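Local coordinates for cellulose binding protein (Clavibacter michiganensis, PDB 4JJO) that forms the expansin part of a larger, probably cellulose-hydrolysing protein, and binds cellulose or related polysaccharides, consistent with a role in loosening plant cell walls, at residues G5-Y10 / I95-V100; V35-P40 / G75-S80. All blocks are in the same frame, centred on the assembly; numbering follows the deposited sequence.

Interaction 1: G5-Y10 / I95-V100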
loop_
_atom_site.group_PDB
_atom_site.type_symbol
_atom_site.label_atom_id
_atom_site.label_comp_id
_atom_site.label_asym_id
_atom_site.label_seq_id
_atom_site.Cartn_x
_atom_site.Cartn_y
_atom_site.Cartn_z
ATOM N N GLY A 5 -4.215 -19.185 10.115
ATOM C CA GLY A 5 -4.605 -18.414 11.276
ATOM C C GLY A 5 -6.093 -18.147 11.315
ATOM O O GLY A 5 -6.903 -19.033 11.044
ATOM N N ARG A 6 -6.452 -16.910 11.636
ATOM C CA ARG A 6 -7.842 -16.558 11.885
ATOM C C ARG A 6 -8.129 -15.129 11.458
ATOM O O ARG A 6 -7.211 -14.330 11.277
ATOM C CB ARG A 6 -8.140 -16.715 13.375
ATOM C CG ARG A 6 -7.220 -15.889 14.266
ATOM C CD ARG A 6 -7.246 -16.369 15.710
ATOM N NE ARG A 6 -6.510 -15.472 16.595
ATOM C CZ ARG A 6 -5.267 -15.676 17.022
ATOM N NH1 ARG A 6 -4.589 -16.759 16.660
ATOM N NH2 ARG A 6 -4.697 -14.790 17.825
ATOM N N ALA A 7 -9.408 -14.811 11.293
ATOM C CA ALA A 7 -9.809 -13.447 10.979
ATOM C C ALA A 7 -10.962 -12.989 11.856
ATOM O O ALA A 7 -11.887 -13.750 12.138
ATOM C CB ALA A 7 -10.195 -13.329 9.514
ATOM N N THR A 8 -10.874 -11.740 12.303
ATOM C CA THR A 8 -12.003 -11.031 12.883
ATOM C C THR A 8 -12.332 -9.917 11.898
ATOM O O THR A 8 -11.746 -9.862 10.817
ATOM C CB THR A 8 -11.666 -10.449 14.270
ATOM O OG1 THR A 8 -10.416 -9.753 14.208
ATOM C CG2 THR A 8 -11.572 -11.561 15.313
ATOM N N HIS A 9 -13.261 -9.033 12.243
ATOM C CA HIS A 9 -13.600 -7.946 11.328
ATOM C C HIS A 9 -13.659 -6.579 11.995
ATOM O O HIS A 9 -13.899 -6.469 13.197
ATOM C CB HIS A 9 -14.922 -8.234 10.614
ATOM C CG HIS A 9 -16.072 -8.485 11.537
ATOM N ND1 HIS A 9 -16.780 -7.465 12.141
ATOM C CD2 HIS A 9 -16.648 -9.637 11.950
ATOM C CE1 HIS A 9 -17.738 -7.981 12.886
ATOM N NE2 HIS A 9 -17.682 -9.297 12.789
ATOM N N TYR A 10 -13.431 -5.545 11.190
ATOM C CA TYR A 10 -13.537 -4.163 11.635
ATOM C C TYR A 10 -13.926 -3.304 10.439
ATOM O O TYR A 10 -14.112 -3.818 9.333
ATOM C CB TYR A 10 -12.213 -3.683 12.233
ATOM C CG TYR A 10 -11.236 -3.130 11.220
ATOM C CD1 TYR A 10 -10.825 -1.806 11.279
ATOM C CD2 TYR A 10 -10.726 -3.930 10.209
ATOM C CE1 TYR A 10 -9.931 -1.296 10.362
ATOM C CE2 TYR A 10 -9.835 -3.428 9.286
ATOM C CZ TYR A 10 -9.440 -2.111 9.368
ATOM O OH TYR A 10 -8.549 -1.600 8.455
ATOM N N ILE A 95 -13.305 -16.470 12.342
ATOM C CA ILE A 95 -13.269 -17.607 11.427
ATOM C C ILE A 95 -11.840 -18.050 11.171
ATOM O O ILE A 95 -10.924 -17.232 11.166
ATOM C CB ILE A 95 -13.914 -17.266 10.070
ATOM C CG1 ILE A 95 -13.307 -15.981 9.505
ATOM C CG2 ILE A 95 -15.415 -17.134 10.226
ATOM C CD1 ILE A 95 -13.713 -15.680 8.081
ATOM N N PRO A 96 -11.645 -19.358 10.953
ATOM C CA PRO A 96 -10.320 -19.842 10.568
ATOM C C PRO A 96 -10.050 -19.528 9.105
ATOM O O PRO A 96 -10.960 -19.616 8.277
ATOM C CB PRO A 96 -10.418 -21.352 10.794
ATOM C CG PRO A 96 -11.850 -21.668 10.631
ATOM C CD PRO A 96 -12.638 -20.444 11.018
ATOM N N ILE A 97 -8.814 -19.159 8.796
ATOM C CA ILE A 97 -8.445 -18.788 7.440
ATOM C C ILE A 97 -7.049 -19.292 7.110
ATOM O O ILE A 97 -6.285 -19.680 7.998
ATOM C CB ILE A 97 -8.441 -17.256 7.252
ATOM C CG1 ILE A 97 -7.436 -16.612 8.207
ATOM C CG2 ILE A 97 -9.827 -16.676 7.488
ATOM C CD1 ILE A 97 -7.062 -15.198 7.842
ATOM N N SER A 98 -6.733 -19.302 5.821
ATOM C CA SER A 98 -5.360 -19.425 5.363
ATOM C C SER A 98 -5.146 -18.319 4.337
ATOM O O SER A 98 -6.089 -17.915 3.657
ATOM C CB SER A 98 -5.110 -20.796 4.737
ATOM O OG SER A 98 -5.729 -20.889 3.467
ATOM N N TYR A 99 -3.927 -17.808 4.226
ATOM C CA TYR A 99 -3.683 -16.751 3.250
ATOM C C TYR A 99 -2.266 -16.695 2.703
ATOM O O TYR A 99 -1.316 -17.191 3.307
ATOM C CB TYR A 99 -4.080 -15.376 3.806
ATOM C CG TYR A 99 -3.349 -14.939 5.057
ATOM C CD1 TYR A 99 -2.233 -14.120 4.978
ATOM C CD2 TYR A 99 -3.792 -15.322 6.318
ATOM C CE1 TYR A 99 -1.569 -13.702 6.116
ATOM C CE2 TYR A 99 -3.134 -14.909 7.464
ATOM C CZ TYR A 99 -2.023 -14.097 7.356
ATOM O OH TYR A 99 -1.363 -13.684 8.490
ATOM N N VAL A 100 -2.161 -16.087 1.530
ATOM C CA VAL A 100 -0.887 -15.851 0.871
ATOM C C VAL A 100 -0.844 -14.412 0.397
ATOM O O VAL A 100 -1.883 -13.801 0.146
ATOM C CB VAL A 100 -0.706 -16.756 -0.364
ATOM C CG1 VAL A 100 -0.539 -18.205 0.048
ATOM C CG2 VAL A 100 -1.881 -16.590 -1.319
#

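Interaction 2: V35-P40 / G75-S80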
loop_
_atom_site.group_PDB
_atom_site.type_symbol
_atom_site.label_atom_id
_atom_site.label_comp_id
_atom_site.label_asym_id
_atom_site.label_seq_id
_atom_site.Cartn_x
_atom_site.Cartn_y
_atom_site.Cartn_z
ATOM N N VAL A 35 -7.764 -5.002 4.612
ATOM C CA VAL A 35 -7.379 -5.754 5.798
ATOM C C VAL A 35 -6.333 -5.008 6.613
ATOM O O VAL A 35 -5.517 -4.263 6.067
ATOM C CB VAL A 35 -6.810 -7.132 5.402
ATOM C CG1 VAL A 35 -5.549 -6.964 4.568
ATOM C CG2 VAL A 35 -6.539 -7.981 6.633
ATOM N N ALA A 36 -6.381 -5.205 7.928
ATOM C CA ALA A 36 -5.339 -4.734 8.823
ATOM C C ALA A 36 -4.515 -5.937 9.257
ATOM O O ALA A 36 -5.065 -6.968 9.645
ATOM C CB ALA A 36 -5.942 -4.048 10.026
ATOM N N VAL A 37 -3.195 -5.807 9.186
ATOM C CA VAL A 37 -2.310 -6.927 9.478
ATOM C C VAL A 37 -1.480 -6.672 10.729
ATOM O O VAL A 37 -1.297 -5.528 11.143
ATOM C CB VAL A 37 -1.365 -7.219 8.296
ATOM C CG1 VAL A 37 -2.161 -7.667 7.077
ATOM C CG2 VAL A 37 -0.514 -5.998 7.966
ATOM N N SER A 38 -0.976 -7.747 11.323
ATOM C CA SER A 38 -0.194 -7.645 12.547
ATOM C C SER A 38 1.043 -6.784 12.316
ATOM O O SER A 38 1.484 -6.602 11.179
ATOM C CB SER A 38 0.212 -9.034 13.046
ATOM O OG SER A 38 1.042 -9.689 12.106
ATOM N N SER A 39 1.600 -6.256 13.399
ATOM C CA SER A 39 2.721 -5.333 13.301
ATOM C C SER A 39 3.916 -5.941 12.570
ATOM O O SER A 39 4.537 -5.266 11.755
ATOM C CB SER A 39 3.130 -4.837 14.688
ATOM O OG SER A 39 2.120 -4.010 15.241
ATOM N N PRO A 40 4.245 -7.213 12.856
ATOM C CA PRO A 40 5.346 -7.849 12.121
ATOM C C PRO A 40 5.071 -7.986 10.622
ATOM O O PRO A 40 5.981 -7.840 9.809
ATOM C CB PRO A 40 5.453 -9.233 12.774
ATOM C CG PRO A 40 4.862 -9.064 14.125
ATOM C CD PRO A 40 3.754 -8.068 13.951
ATOM N N GLY A 75 -0.675 -14.152 11.686
ATOM C CA GLY A 75 -1.677 -15.119 11.269
ATOM C C GLY A 75 -3.097 -14.647 11.530
ATOM O O GLY A 75 -4.055 -15.233 11.033
ATOM N N HIS A 76 -3.231 -13.579 12.310
ATOM C CA HIS A 76 -4.544 -13.042 12.655
ATOM C C HIS A 76 -4.828 -11.770 11.866
ATOM O O HIS A 76 -4.247 -10.719 12.134
ATOM C CB HIS A 76 -4.621 -12.767 14.159
ATOM C CG HIS A 76 -5.889 -12.097 14.591
ATOM N ND1 HIS A 76 -6.138 -11.757 15.906
ATOM C CD2 HIS A 76 -6.977 -11.701 13.891
ATOM C CE1 HIS A 76 -7.323 -11.186 15.994
ATOM N NE2 HIS A 76 -7.856 -11.137 14.788
ATOM N N LEU A 77 -5.726 -11.875 10.892
ATOM C CA LEU A 77 -6.111 -10.733 10.075
ATOM C C LEU A 77 -7.338 -10.039 10.643
ATOM O O LEU A 77 -8.241 -10.680 11.175
ATOM C CB LEU A 77 -6.424 -11.171 8.643
ATOM C CG LEU A 77 -5.331 -11.818 7.793
ATOM C CD1 LEU A 77 -5.896 -12.129 6.416
ATOM C CD2 LEU A 77 -4.113 -10.922 7.680
ATOM N N ASP A 78 -7.366 -8.718 10.521
ATOM C CA ASP A 78 -8.558 -7.945 10.834
ATOM C C ASP A 78 -9.167 -7.507 9.507
ATOM O O ASP A 78 -8.749 -6.515 8.915
ATOM C CB ASP A 78 -8.206 -6.737 11.705
ATOM C CG ASP A 78 -9.287 -6.405 12.716
ATOM O OD1 ASP A 78 -10.253 -7.185 12.840
ATOM O OD2 ASP A 78 -9.164 -5.364 13.398
ATOM N N LEU A 79 -10.152 -8.267 9.040
ATOM C CA LEU A 79 -10.732 -8.048 7.722
ATOM C C LEU A 79 -11.786 -6.959 7.748
ATOM O O LEU A 79 -12.414 -6.716 8.775
ATOM C CB LEU A 79 -11.379 -9.335 7.208
ATOM C CG LEU A 79 -10.457 -10.505 6.873
ATOM C CD1 LEU A 79 -11.287 -11.741 6.582
ATOM C CD2 LEU A 79 -9.572 -10.165 5.687
ATOM N N SER A 80 -11.975 -6.301 6.609
ATOM C CA SER A 80 -13.119 -5.423 6.434
ATOM C C SER A 80 -14.367 -6.264 6.647
ATOM O O SER A 80 -14.367 -7.465 6.374
ATOM C CB SER A 80 -13.135 -4.828 5.027
ATOM O OG SER A 80 -13.213 -5.848 4.048
HETATM O O HOH W 1 -1.999 -10.284 10.443
#

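Interaction 1: G5-Y10 / I95-V100
Gly-5 and Ile-97 face each other as an antiparallel hydrogen-bonded pair, and Ala-7 and Ile-95 form a second one, with Arg-6 opposite Pro-96 between them. Four backbone bonds do the joining. Gly-5 N reaches Ile-97 O at 3.0 Å with an almost straight N-H, while the return bond from Ile-97 N meets Gly-5 O from above the carbonyl plane, 45° out of it. At the other pair Ala-7 N gives to Ile-95 O at 2.9 Å, and Ile-95 N gives back to Ala-7 O at 3.1 Å. Ile-95 O is also approached by a C-H: Arg-6 CA lies 3.2 Å from it. Pro-96 CA makes a similar, longer contact with Gly-5 O.

In the chain these are the first and last strands of the double-psi beta-barrel, the N-terminal domain of an expansin, and their pairing closes the six-stranded sheet on itself. The strands are steeply splayed, with 119° between their N-to-C directions, and within 5-10 and 95-100 the bridges run from Gly-5 to Ala-7.

The apolar contacts lie on the face carrying Ala-7, Ile-95 and Ile-97. Ala-7 CB sits 3.9 Å from Ile-97 CG2, and Ile-95 CG1 lies 4.1 Å from Ala-7 CB. With chi1 at 60°, Ile-97 CG1 lies between its own N and carbonyl carbon, where it rests against the backbone N and C of Arg-6; the CD1 beyond it comes to 3.5 Å from Arg-6 O. This face looks inward: Ile-97 also packs on Leu-77 and Val-54, and Ile-95 on Phe-84 and Leu-87 of helix 81-87. On the other face, beside Pro-96, the Arg-6 side chain leaves the contact beyond CB, is extended from CG to NE and touches His-76 and Glu-73.

Interaction 2: V35-P40 / G75-S80
Asp-78 O takes a hydrogen bond from Ala-36 N at 2.9 Å and a weaker C-H contact from Val-35 CA at 3.5 Å. Ala-36 and Asp-78 complete their hydrogen-bonded pair through Asp-78 N, which gives to Ala-36 O at 3.0 Å in the carbonyl plane. On this face Ala-36 CB and Asp-78 CB lie against each other, but the carboxylate turns away, and OD1 hydrogen-bonds Thr-8 OG1, which His-76 NE2 also binds.

Toward Ser-38 the strands part, and a water fills in for the direct bond. It accepts from Ser-38 N at 2.9 Å and donates to His-76 O at 2.8 Å, carrying the pairing one step further after the backbones have separated.

On the face of Val-35 and Leu-79, two leucines pack against Val-35. Its CG2, anti to the backbone N, meets Leu-77 CB at 3.8 Å, the two side chains crossing at a slant, and also touches CD2 of Leu-79, its direct partner across the non-hydrogen-bonded pair. Leu-77 CD2 reaches both valines, and Val-37 CG1 lies 3.8 Å from it; here the side chains lie side by side and point in the same direction. Val-35, Val-37 and Leu-77 all touch Leu-52 as well, across the barrel interior.

Both strands lead straight into helices. Ser-38 is the N-cap of helix 39-42, and its OG bonds Glu-41 OE2, which also takes Gly-75 N and so ties the helix to the start of 75-80. Ser-80 caps helix 81-87 through OG to Ala-83 N. Between these helices the two antiparallel strands sit side by side in the double-psi barrel sheet, with strand 59-69 parallel to 34-38 on its far edge and strand 3-10 parallel to 76-80 on the other.

Both contacts belong to the same six-stranded barrel sheet, with their centres about 8 Å apart, and strand 3-10 lies directly beside strand 76-80, so that Tyr-10 N and Thr-8 O probably bond to Leu-79 O and N. Interaction 2 is the buried one, whereas interaction 1 is partly buried, with Pro-96 at the surface. Interaction 1 joins the strands where the barrel closes and relies on four direct backbone bonds. Interaction 2 has two and a water bridge, with valine and leucine packing on one face where interaction 1 uses isoleucines and an alanine. Leu-77 and Leu-79 bridge the two, packing on Ile-97 and Ala-7 respectively, which merges both apolar faces into one core.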